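Local coordinates for protein cytidine deaminase (Mycobacterium leprae, PDB 3R2N) that probably catalyses the zinc-dependent hydrolytic deamination of cytidine to uridine in pyrimidine salvage, working as a homotetramer, at residues P32-R43 / T72-V83. Numbering follows the deposited sequence.
Sequences PVGVAGFVNDGR and TGGGRLVAVYCV
Arg-43 reaches from beyond the end of strand 34-39 to the loop 72-75 and grips it with two nitrogens. NE, 3.0 Å from Thr-72 OG1, and NH1 both donate to that one hydroxyl, while NH1 also meets Gly-74 O at 2.7 Å in an almost straight bond in the guanidinium plane. A long side chain extended from CG to NE suits this span. Val-39 CG2 lies over one guanidinium face and Thr-72 O over the opposite one; Asp-41, whose CG lies at the guanidinium edge, forms a salt bridge through OD1 with NH2 and accepts from Arg-43 N in an Asx turn, tying in the type I turn 39-42. Thr-72 OG1 in turn hydrogen-bonds Ala-68 O, so one hydroxyl joins Arg-43 to helix 61-71, which ends in a Schellman motif with Gly-73 at its positive-phi C-prime position.

Next to this, Asn-40 N donates to Arg-76 O, and its OD1 takes Arg-76 N from above the amide plane, 3.2 Å away. A classic beta bulge follows, Phe-38 O accepting from Val-78 N at 2.8 Å and weakly from Ala-79 N. Beyond it the strands pair antiparallel, with Ala-36 opposite Tyr-81 and Gly-34 opposite Val-83 as hydrogen-bonded pairs. Chi1 of 68° sets Val-35 CG2 anti to the backbone N, tight against Val-80 CG1 at 3.5 Å; Val-35 also touches Met-65 of helix 61-71, whereas Ala-79, Tyr-81 and Val-83 face helix 10-21. Small Ala-79 and branched Val-35, Val-80 and Val-83 suit a strand pair packed between helices, and the polar anchor at one end fixes the chain leaving helix 61-71 against the sheet through directional bonds.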
loop_
_atom_site.group_PDB
_atom_site.type_symbol
_atom_site.label_atom_id
_atom_site.label_comp_id
_atom_site.label_asym_id
_atom_site.label_seq_id
_atom_site.Cartn_x
_atom_site.Cartn_y
_atom_site.Cartn_z
ATOM N N PRO D 32 -5.069 -18.435 -1.118
ATOM C CA PRO D 32 -3.894 -18.525 -0.245
ATOM C C PRO D 32 -2.571 -18.656 -1.044
ATOM O O PRO D 32 -2.518 -19.301 -2.129
ATOM C CB PRO D 32 -4.185 -19.774 0.596
ATOM C CG PRO D 32 -5.015 -20.676 -0.308
ATOM C CD PRO D 32 -5.749 -19.743 -1.292
ATOM N N VAL D 33 -1.529 -18.018 -0.521
ATOM C CA VAL D 33 -0.214 -17.972 -1.170
ATOM C C VAL D 33 0.912 -18.191 -0.149
ATOM O O VAL D 33 0.898 -17.629 0.968
ATOM C CB VAL D 33 0.015 -16.614 -1.895
ATOM C CG1 VAL D 33 1.371 -16.531 -2.521
ATOM C CG2 VAL D 33 -1.101 -16.310 -2.908
ATOM N N GLY D 34 1.895 -18.977 -0.544
ATOM C CA GLY D 34 3.094 -19.160 0.240
ATOM C C GLY D 34 4.290 -18.797 -0.609
ATOM O O GLY D 34 4.222 -18.864 -1.842
ATOM N N VAL D 35 5.370 -18.354 0.044
ATOM C CA VAL D 35 6.600 -18.028 -0.675
ATOM C C VAL D 35 7.776 -18.497 0.142
ATOM O O VAL D 35 7.709 -18.560 1.364
ATOM C CB VAL D 35 6.733 -16.497 -1.014
ATOM C CG1 VAL D 35 6.936 -15.623 0.263
ATOM C CG2 VAL D 35 7.858 -16.264 -1.991
ATOM N N ALA D 36 8.864 -18.812 -0.532
ATOM C CA ALA D 36 10.039 -19.271 0.143
ATOM C C ALA D 36 11.230 -18.776 -0.666
ATOM O O ALA D 36 11.179 -18.724 -1.907
ATOM C CB ALA D 36 10.045 -20.837 0.260
ATOM N N GLY D 37 12.306 -18.462 0.059
ATOM C CA GLY D 37 13.475 -17.815 -0.498
ATOM C C GLY D 37 14.742 -18.370 0.116
ATOM O O GLY D 37 14.744 -18.767 1.273
ATOM N N PHE D 38 15.808 -18.433 -0.681
ATOM C CA PHE D 38 17.161 -18.596 -0.146
ATOM C C PHE D 38 17.842 -17.248 -0.028
ATOM O O PHE D 38 17.776 -16.425 -0.940
ATOM C CB PHE D 38 17.981 -19.501 -1.036
ATOM C CG PHE D 38 17.663 -20.953 -0.874
ATOM C CD1 PHE D 38 17.670 -21.543 0.389
ATOM C CD2 PHE D 38 17.386 -21.747 -1.986
ATOM C CE1 PHE D 38 17.400 -22.920 0.556
ATOM C CE2 PHE D 38 17.119 -23.122 -1.832
ATOM C CZ PHE D 38 17.111 -23.698 -0.543
ATOM N N VAL D 39 18.479 -17.010 1.108
ATOM C CA VAL D 39 19.229 -15.764 1.307
ATOM C C VAL D 39 20.679 -16.060 0.884
ATOM O O VAL D 39 21.033 -17.231 0.664
ATOM C CB VAL D 39 19.096 -15.251 2.762
ATOM C CG1 VAL D 39 19.533 -13.842 2.854
ATOM C CG2 VAL D 39 17.638 -15.329 3.204
ATOM N N ASN D 40 21.490 -15.015 0.719
ATOM C CA ASN D 40 22.874 -15.156 0.270
ATOM C C ASN D 40 23.810 -15.842 1.273
ATOM O O ASN D 40 24.949 -16.165 0.920
ATOM C CB ASN D 40 23.456 -13.814 -0.214
ATOM C CG ASN D 40 23.471 -12.751 0.869
ATOM O OD1 ASN D 40 22.805 -12.892 1.908
ATOM N ND2 ASN D 40 24.223 -11.666 0.631
ATOM N N ASP D 41 23.333 -16.064 2.506
ATOM C CA ASP D 41 24.033 -16.940 3.474
ATOM C C ASP D 41 23.516 -18.388 3.478
ATOM O O ASP D 41 23.913 -19.200 4.326
ATOM C CB ASP D 41 24.001 -16.338 4.895
ATOM C CG ASP D 41 22.642 -16.499 5.605
ATOM O OD1 ASP D 41 21.607 -16.691 4.934
ATOM O OD2 ASP D 41 22.618 -16.413 6.867
ATOM N N GLY D 42 22.605 -18.690 2.556
ATOM C CA GLY D 42 22.017 -20.026 2.441
ATOM C C GLY D 42 20.768 -20.358 3.255
ATOM O O GLY D 42 20.206 -21.459 3.103
ATOM N N ARG D 43 20.341 -19.458 4.140
ATOM C CA ARG D 43 19.131 -19.736 4.924
ATOM C C ARG D 43 17.829 -19.568 4.143
ATOM O O ARG D 43 17.710 -18.730 3.223
ATOM C CB ARG D 43 19.069 -18.955 6.250
ATOM C CG ARG D 43 18.536 -17.552 6.150
ATOM C CD ARG D 43 18.756 -16.817 7.468
ATOM N NE ARG D 43 18.305 -15.431 7.385
ATOM C CZ ARG D 43 19.042 -14.410 6.930
ATOM N NH1 ARG D 43 18.512 -13.183 6.909
ATOM N NH2 ARG D 43 20.304 -14.588 6.517
ATOM N N THR D 72 15.390 -11.807 10.646
ATOM C CA THR D 72 16.492 -12.722 10.860
ATOM C C THR D 72 17.890 -12.158 10.522
ATOM O O THR D 72 18.844 -12.923 10.408
ATOM C CB THR D 72 16.263 -14.078 10.098
ATOM O OG1 THR D 72 16.118 -13.824 8.704
ATOM C CG2 THR D 72 15.005 -14.836 10.617
ATOM N N GLY D 73 18.033 -10.841 10.355
ATOM C CA GLY D 73 19.376 -10.208 10.242
ATOM C C GLY D 73 19.772 -9.594 8.903
ATOM O O GLY D 73 20.910 -9.206 8.706
ATOM N N GLY D 74 18.846 -9.497 7.969
ATOM C CA GLY D 74 19.151 -8.907 6.678
ATOM C C GLY D 74 19.908 -9.837 5.759
ATOM O O GLY D 74 19.928 -11.060 5.947
ATOM N N GLY D 75 20.576 -9.253 4.780
ATOM C CA GLY D 75 21.161 -10.055 3.725
ATOM C C GLY D 75 20.466 -9.740 2.412
ATOM O O GLY D 75 19.738 -8.758 2.304
ATOM N N ARG D 76 20.733 -10.556 1.407
ATOM C CA ARG D 76 20.244 -10.343 0.075
ATOM C C ARG D 76 19.576 -11.609 -0.362
ATOM O O ARG D 76 20.143 -12.692 -0.199
ATOM C CB ARG D 76 21.408 -10.075 -0.888
ATOM C CG ARG D 76 22.229 -8.827 -0.596
ATOM C CD ARG D 76 21.488 -7.524 -0.883
ATOM N NE ARG D 76 21.410 -7.219 -2.314
ATOM C CZ ARG D 76 20.632 -6.281 -2.853
ATOM N NH1 ARG D 76 19.833 -5.533 -2.090
ATOM N NH2 ARG D 76 20.646 -6.098 -4.170
ATOM N N LEU D 77 18.390 -11.474 -0.954
ATOM C CA LEU D 77 17.665 -12.611 -1.517
ATOM C C LEU D 77 18.394 -13.161 -2.714
ATOM O O LEU D 77 18.961 -12.419 -3.508
ATOM C CB LEU D 77 16.244 -12.208 -1.921
ATOM C CG LEU D 77 15.239 -11.931 -0.800
ATOM C CD1 LEU D 77 13.999 -11.382 -1.411
ATOM C CD2 LEU D 77 14.916 -13.185 -0.012
ATOM N N VAL D 78 18.377 -14.471 -2.859
ATOM C CA VAL D 78 19.083 -15.084 -3.960
ATOM C C VAL D 78 18.156 -15.901 -4.885
ATOM O O VAL D 78 18.336 -15.911 -6.104
ATOM C CB VAL D 78 20.297 -15.859 -3.388
ATOM C CG1 VAL D 78 20.519 -17.179 -4.060
ATOM C CG2 VAL D 78 21.538 -14.966 -3.431
ATOM N N ALA D 79 17.144 -16.556 -4.316
ATOM C CA ALA D 79 16.183 -17.299 -5.126
ATOM C C ALA D 79 14.831 -17.332 -4.435
ATOM O O ALA D 79 14.765 -17.495 -3.216
ATOM C CB ALA D 79 16.684 -18.718 -5.413
ATOM N N VAL D 80 13.758 -17.191 -5.213
ATOM C CA VAL D 80 12.405 -17.101 -4.651
ATOM C C VAL D 80 11.410 -17.944 -5.454
ATOM O O VAL D 80 11.440 -17.944 -6.697
ATOM C CB VAL D 80 11.907 -15.626 -4.612
ATOM C CG1 VAL D 80 10.487 -15.540 -4.112
ATOM C CG2 VAL D 80 12.795 -14.796 -3.749
ATOM N N TYR D 81 10.525 -18.641 -4.734
ATOM C CA TYR D 81 9.489 -19.482 -5.330
ATOM C C TYR D 81 8.147 -19.188 -4.632
ATOM O O TYR D 81 7.978 -19.499 -3.438
ATOM C CB TYR D 81 9.867 -20.960 -5.131
ATOM C CG TYR D 81 9.243 -21.964 -6.099
ATOM C CD1 TYR D 81 9.969 -23.051 -6.560
ATOM C CD2 TYR D 81 7.920 -21.844 -6.527
ATOM C CE1 TYR D 81 9.399 -23.983 -7.457
ATOM C CE2 TYR D 81 7.343 -22.778 -7.403
ATOM C CZ TYR D 81 8.089 -23.825 -7.865
ATOM O OH TYR D 81 7.510 -24.715 -8.731
ATOM N N CYS D 82 7.214 -18.585 -5.371
ATOM C CA CYS D 82 5.890 -18.264 -4.844
ATOM C C CYS D 82 4.852 -19.292 -5.328
ATOM O O CYS D 82 4.887 -19.747 -6.493
ATOM C CB CYS D 82 5.526 -16.845 -5.276
ATOM S SG CYS D 82 4.086 -16.096 -4.536
ATOM N N VAL D 83 3.940 -19.674 -4.435
ATOM C CA VAL D 83 2.957 -20.712 -4.764
ATOM C C VAL D 83 1.500 -20.348 -4.515
ATOM O O VAL D 83 1.171 -19.576 -3.586
ATOM C CB VAL D 83 3.221 -22.030 -4.007
ATOM C CG1 VAL D 83 4.577 -22.689 -4.459
ATOM C CG2 VAL D 83 3.090 -21.810 -2.495
#